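Side-chain contacts in flagellin B1 (Methanocaldococcus jannaschii DSM 2661, PDB 5YA6), which binds a calcium ion and probably assembles with other flagellins into the archaellum filament, whose rotation propels the cell: residues S139-F142 with A148-V151; T155-A158 with V164-L167. All coordinates share one frame; numbering follows the deposited sequence.

Contact 1: S139-F142 with A148-V151; sequences SGQF and APAV
Phe142 and Ala150 face each other as a hydrogen-bonded pair in an antiparallel β hairpin, where strand 137-143 turns back into strand 150-155 in the globular β domain of the flagellin.

The backbone grip is reciprocal. Phe142 N donates to Ala150 O at 2.9 Å with an N-H...O angle of 162°, and Ala150 N returns a bond to Phe142 O at 3.0 Å, more bent at 141°. The next pair, Gln141 with Val151, is non-hydrogen-bonded, and here Gln141 CA comes to 3.2 Å from Ala150 O in a CA-H...O contact. Ala150 O therefore takes the Phe142 amide and the weaker C-H donor of the residue before it. A bond between Gly140 and Ile152 continues the ladder.

Apolar packing lies on the face that bears Phe142 and Ala150. Their CB atoms meet at 4.1 Å, but the aromatic ring does not lie over the alanine: CG is anti to the backbone N (chi1 -174°), and the ring leads away from the partner strand to meet Tyr95 edge-to-face. A small alanine suits this place because its methyl also lies against Leu13 and Cys15 of strand 13-23.

The opposite face carries Gln141 and Val151; Pro149, just before the strand begins, lies alongside the glutamine, both side chains projecting in the same direction. The extended glutamine chain carries its amide outward, where NE2 bonds Ser139 OG and Glu137 O of the second subunit, and Pro149 packs on Glu137 of that subunit. Proline has no N-H to give, but none is needed for the ladder across to 139-142, whose bonds begin at Ala150. The Pro149 ring reaches both neighbours: CG lies 3.6 Å from Gln141 OE1, and CB 3.3 Å from Phe142 O.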
ATOM      1  N   SER B 139       1.582  -1.270   3.953  1.00  9.50           N
ATOM      2  CA  SER B 139       0.961  -0.475   2.862  1.00  9.93           C
ATOM      3  C   SER B 139      -0.542  -0.700   2.912  1.00 12.62           C
ATOM      4  O   SER B 139      -1.029  -1.781   3.282  1.00 15.24           O
ATOM      5  CB  SER B 139       1.499  -0.924   1.490  1.00  9.75           C
ATOM      6  OG  SER B 139       2.882  -0.828   1.489  1.00 11.81           O
ATOM      7  N   GLY B 140      -1.328   0.310   2.608  1.00 11.29           N
ATOM      8  CA  GLY B 140      -2.791   0.111   2.641  1.00 12.02           C
ATOM      9  C   GLY B 140      -3.584   1.297   2.151  1.00  9.83           C
ATOM     10  O   GLY B 140      -3.028   2.359   1.886  1.00  9.79           O
ATOM     11  N   GLN B 141      -4.915   1.130   2.055  1.00  9.55           N
ATOM     12  CA  GLN B 141      -5.806   2.193   1.686  1.00  9.46           C
ATOM     13  C   GLN B 141      -7.085   1.969   2.513  1.00  9.50           C
ATOM     14  O   GLN B 141      -7.462   0.837   2.814  1.00 10.33           O
ATOM     15  CB  GLN B 141      -6.178   2.193   0.191  1.00  9.71           C
ATOM     16  CG  GLN B 141      -4.918   2.462  -0.698  1.00  9.86           C
ATOM     17  CD  GLN B 141      -5.306   2.643  -2.164  1.00 10.82           C
ATOM     18  OE1 GLN B 141      -6.481   2.670  -2.510  1.00 11.22           O
ATOM     19  NE2 GLN B 141      -4.292   2.841  -3.034  1.00  9.88           N
ATOM     20  N   PHE B 142      -7.700   3.106   2.898  1.00  9.96           N
ATOM     21  CA  PHE B 142      -9.049   3.120   3.521  1.00  9.87           C
ATOM     22  C   PHE B 142     -10.029   3.707   2.543  1.00  9.72           C
ATOM     23  O   PHE B 142      -9.958   4.885   2.209  1.00 10.79           O
ATOM     24  CB  PHE B 142      -9.015   3.929   4.795  1.00 10.14           C
ATOM     25  CG  PHE B 142     -10.337   3.868   5.574  1.00 10.04           C
ATOM     26  CD1 PHE B 142     -10.872   2.658   5.913  1.00 10.99           C
ATOM     27  CD2 PHE B 142     -10.973   5.029   5.995  1.00 10.85           C
ATOM     28  CE1 PHE B 142     -12.049   2.577   6.622  1.00 12.05           C
ATOM     29  CE2 PHE B 142     -12.140   4.938   6.738  1.00 11.43           C
ATOM     30  CZ  PHE B 142     -12.664   3.723   7.051  1.00 10.87           C
ATOM     31  N   ALA B 148     -12.677   9.181  -2.767  1.00 15.58           N
ATOM     32  CA  ALA B 148     -11.299   8.774  -2.851  1.00 15.80           C
ATOM     33  C   ALA B 148     -10.754   8.289  -1.499  1.00 13.99           C
ATOM     34  O   ALA B 148     -11.236   8.685  -0.422  1.00 13.18           O
ATOM     35  CB  ALA B 148     -10.421   9.891  -3.408  1.00 16.46           C
ATOM     36  N   PRO B 149      -9.767   7.398  -1.530  1.00 13.08           N
ATOM     37  CA  PRO B 149      -9.286   6.756  -0.309  1.00 12.22           C
ATOM     38  C   PRO B 149      -8.183   7.468   0.412  1.00 12.88           C
ATOM     39  O   PRO B 149      -7.358   8.175  -0.205  1.00 13.20           O
ATOM     40  CB  PRO B 149      -8.724   5.417  -0.837  1.00 13.08           C
ATOM     41  CG  PRO B 149      -8.188   5.805  -2.200  1.00 13.13           C
ATOM     42  CD  PRO B 149      -9.179   6.763  -2.745  1.00 13.78           C
ATOM     43  N   ALA B 150      -8.089   7.203   1.705  1.00 11.29           N
ATOM     44  CA  ALA B 150      -6.914   7.518   2.503  1.00 12.00           C
ATOM     45  C   ALA B 150      -5.829   6.507   2.210  1.00 11.84           C
ATOM     46  O   ALA B 150      -6.155   5.344   1.992  1.00 10.12           O
ATOM     47  CB  ALA B 150      -7.305   7.545   3.986  1.00 13.67           C
ATOM     48  N   VAL B 151      -4.566   6.881   2.288  1.00 10.58           N
ATOM     49  CA  VAL B 151      -3.449   6.045   1.926  1.00 11.42           C
ATOM     50  C   VAL B 151      -2.540   5.878   3.151  1.00 10.99           C
ATOM     51  O   VAL B 151      -2.167   6.877   3.838  1.00 11.68           O
ATOM     52  CB  VAL B 151      -2.589   6.708   0.813  1.00 12.82           C
ATOM     53  CG1 VAL B 151      -1.324   5.893   0.578  1.00 14.33           C
ATOM     54  CG2 VAL B 151      -3.462   6.784  -0.429  1.00 13.31           C
TER

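Contact 2: T155-A158 with V164-L167; sequences TTPA and VIEL
The pyrrolidine ring of Pro157 presents its CG-CD edge to strand 164-168, where one methyl from each of two residues meets it. Its CG lies 3.9 Å from Ile165 CG2, the two side chains meeting at a slant, while CD sits 3.7 Å from Leu167 CD2, with the side chains at about a right angle. Ile165 CG2 is anti to the backbone N, with CG1 beside that N (chi1 -56°), which turns the short branch to the proline. Proline suits this place because its ring gives the loop a compact, rigid apolar edge.

Thr156 runs alongside Leu167, its CG2 4.1 Å from Leu167 CD2, and both residues also reach Ile29 of strand 28-38. Threonine serves two ends here: the methyl joins the apolar cluster, while OG1 is bonded to Pro133 O and Ser136 N.

No direct hydrogen bond joins the two backbones. Instead one water donates to Thr155 O at 2.7 Å and to Leu167 O at 2.9 Å, using both its hydrogens. The contact sets the loop that follows one edge strand, 150-155, against the other, 164-168, consistent with the strongly curved, sandwich-like β domain of archaeal flagellins.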
ATOM      1  N   THR B 155       7.159   2.380   7.202  1.00 13.23           N
ATOM      2  CA  THR B 155       8.103   1.347   7.548  1.00 12.89           C
ATOM      3  C   THR B 155       8.294   1.493   9.036  1.00 13.13           C
ATOM      4  O   THR B 155       8.660   2.572   9.488  1.00 13.29           O
ATOM      5  CB  THR B 155       9.470   1.581   6.855  1.00 13.96           C
ATOM      6  OG1 THR B 155       9.262   1.854   5.476  1.00 14.52           O
ATOM      7  CG2 THR B 155      10.387   0.373   7.066  1.00 14.67           C
ATOM      8  N   THR B 156       8.071   0.412   9.815  1.00 11.01           N
ATOM      9  CA  THR B 156       8.252   0.554  11.258  1.00 11.46           C
ATOM     10  C   THR B 156       9.759   0.826  11.530  1.00 11.42           C
ATOM     11  O   THR B 156      10.607   0.376  10.789  1.00 13.15           O
ATOM     12  CB  THR B 156       7.812  -0.664  12.061  1.00 11.08           C
ATOM     13  OG1 THR B 156       8.539  -1.819  11.708  1.00 12.65           O
ATOM     14  CG2 THR B 156       6.322  -0.869  11.824  1.00 11.30           C
ATOM     15  N   PRO B 157      10.036   1.540  12.607  1.00 13.20           N
ATOM     16  CA  PRO B 157      11.446   1.900  12.864  1.00 14.77           C
ATOM     17  C   PRO B 157      12.274   0.668  13.197  1.00 13.80           C
ATOM     18  O   PRO B 157      11.722  -0.394  13.523  1.00 14.57           O
ATOM     19  CB  PRO B 157      11.350   2.824  14.053  1.00 14.94           C
ATOM     20  CG  PRO B 157      10.055   2.562  14.700  1.00 16.25           C
ATOM     21  CD  PRO B 157       9.138   2.225  13.546  1.00 13.79           C
ATOM     22  N   ALA B 158      13.608   0.806  13.124  1.00 13.04           N
ATOM     23  CA  ALA B 158      14.513  -0.277  13.401  1.00 14.76           C
ATOM     24  C   ALA B 158      14.696  -0.564  14.918  1.00 14.53           C
ATOM     25  O   ALA B 158      15.279  -1.567  15.281  1.00 15.64           O
ATOM     26  CB  ALA B 158      15.868   0.054  12.746  1.00 14.73           C
ATOM     27  N   VAL B 164       4.315   4.273  22.662  1.00 17.59           N
ATOM     28  CA  VAL B 164       3.554   4.834  21.599  1.00 19.74           C
ATOM     29  C   VAL B 164       4.496   5.401  20.543  1.00 19.83           C
ATOM     30  O   VAL B 164       5.339   6.219  20.850  1.00 21.39           O
ATOM     31  CB  VAL B 164       2.531   5.824  22.127  1.00 21.76           C
ATOM     32  CG1 VAL B 164       1.851   6.573  20.985  1.00 22.13           C
ATOM     33  CG2 VAL B 164       1.551   5.069  23.015  1.00 23.16           C
ATOM     34  N   ILE B 165       4.387   4.878  19.306  1.00 16.27           N
ATOM     35  CA  ILE B 165       5.388   5.123  18.277  1.00 18.09           C
ATOM     36  C   ILE B 165       4.682   5.849  17.124  1.00 17.25           C
ATOM     37  O   ILE B 165       3.685   5.372  16.633  1.00 16.28           O
ATOM     38  CB  ILE B 165       5.933   3.794  17.715  1.00 20.96           C
ATOM     39  CG1 ILE B 165       6.522   2.891  18.847  1.00 24.42           C
ATOM     40  CG2 ILE B 165       6.909   4.010  16.540  1.00 21.61           C
ATOM     41  CD1 ILE B 165       7.935   3.108  19.105  1.00 24.86           C
ATOM     42  N   GLU B 166       5.271   6.951  16.659  1.00 16.71           N
ATOM     43  CA  GLU B 166       4.722   7.639  15.508  1.00 19.54           C
ATOM     44  C   GLU B 166       5.233   6.908  14.270  1.00 17.27           C
ATOM     45  O   GLU B 166       6.417   6.887  14.000  1.00 19.20           O
ATOM     46  CB  GLU B 166       5.170   9.123  15.427  1.00 23.47           C
ATOM     47  CG  GLU B 166       4.275   9.899  14.451  1.00 30.24           C
ATOM     48  CD  GLU B 166       4.568  11.399  14.397  1.00 39.14           C
ATOM     49  OE1 GLU B 166       3.608  12.145  14.109  1.00 45.72           O
ATOM     50  OE2 GLU B 166       5.722  11.837  14.608  1.00 47.77           O
ATOM     51  N   LEU B 167       4.310   6.340  13.489  1.00 14.58           N
ATOM     52  CA  LEU B 167       4.692   5.532  12.319  1.00 13.72           C
ATOM     53  C   LEU B 167       4.597   6.266  10.996  1.00 13.44           C
ATOM     54  O   LEU B 167       5.441   6.105  10.117  1.00 13.77           O
ATOM     55  CB  LEU B 167       3.800   4.287  12.292  1.00 13.84           C
ATOM     56  CG  LEU B 167       4.038   3.340  13.465  1.00 14.21           C
ATOM     57  CD1 LEU B 167       2.992   2.234  13.396  1.00 13.15           C
ATOM     58  CD2 LEU B 167       5.462   2.800  13.395  1.00 15.15           C
TER
HETATM   59  O   HOH W   1       7.750   4.561  11.015  1.00 25.10           O

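In the fold
The two contacts follow one another along the chain, their centres about 19 Å apart. Strand 150-155 links them: it enters from the hairpin of contact 1 and leaves into the loop that carries Thr156 and Pro157 in contact 2. Both involve one mixed sheet, in which strands 150-155 and 164-168 are the two outermost. The sheet curves enough for these edges to approach each other, as the bond from Gln168 NE2 to Val151 O also indicates. Contact 1 thus pairs neighbouring strands and faces the second subunit, whereas contact 2 sets the chain's last strand against the loop that leaves the opposite edge strand, without touching another subunit.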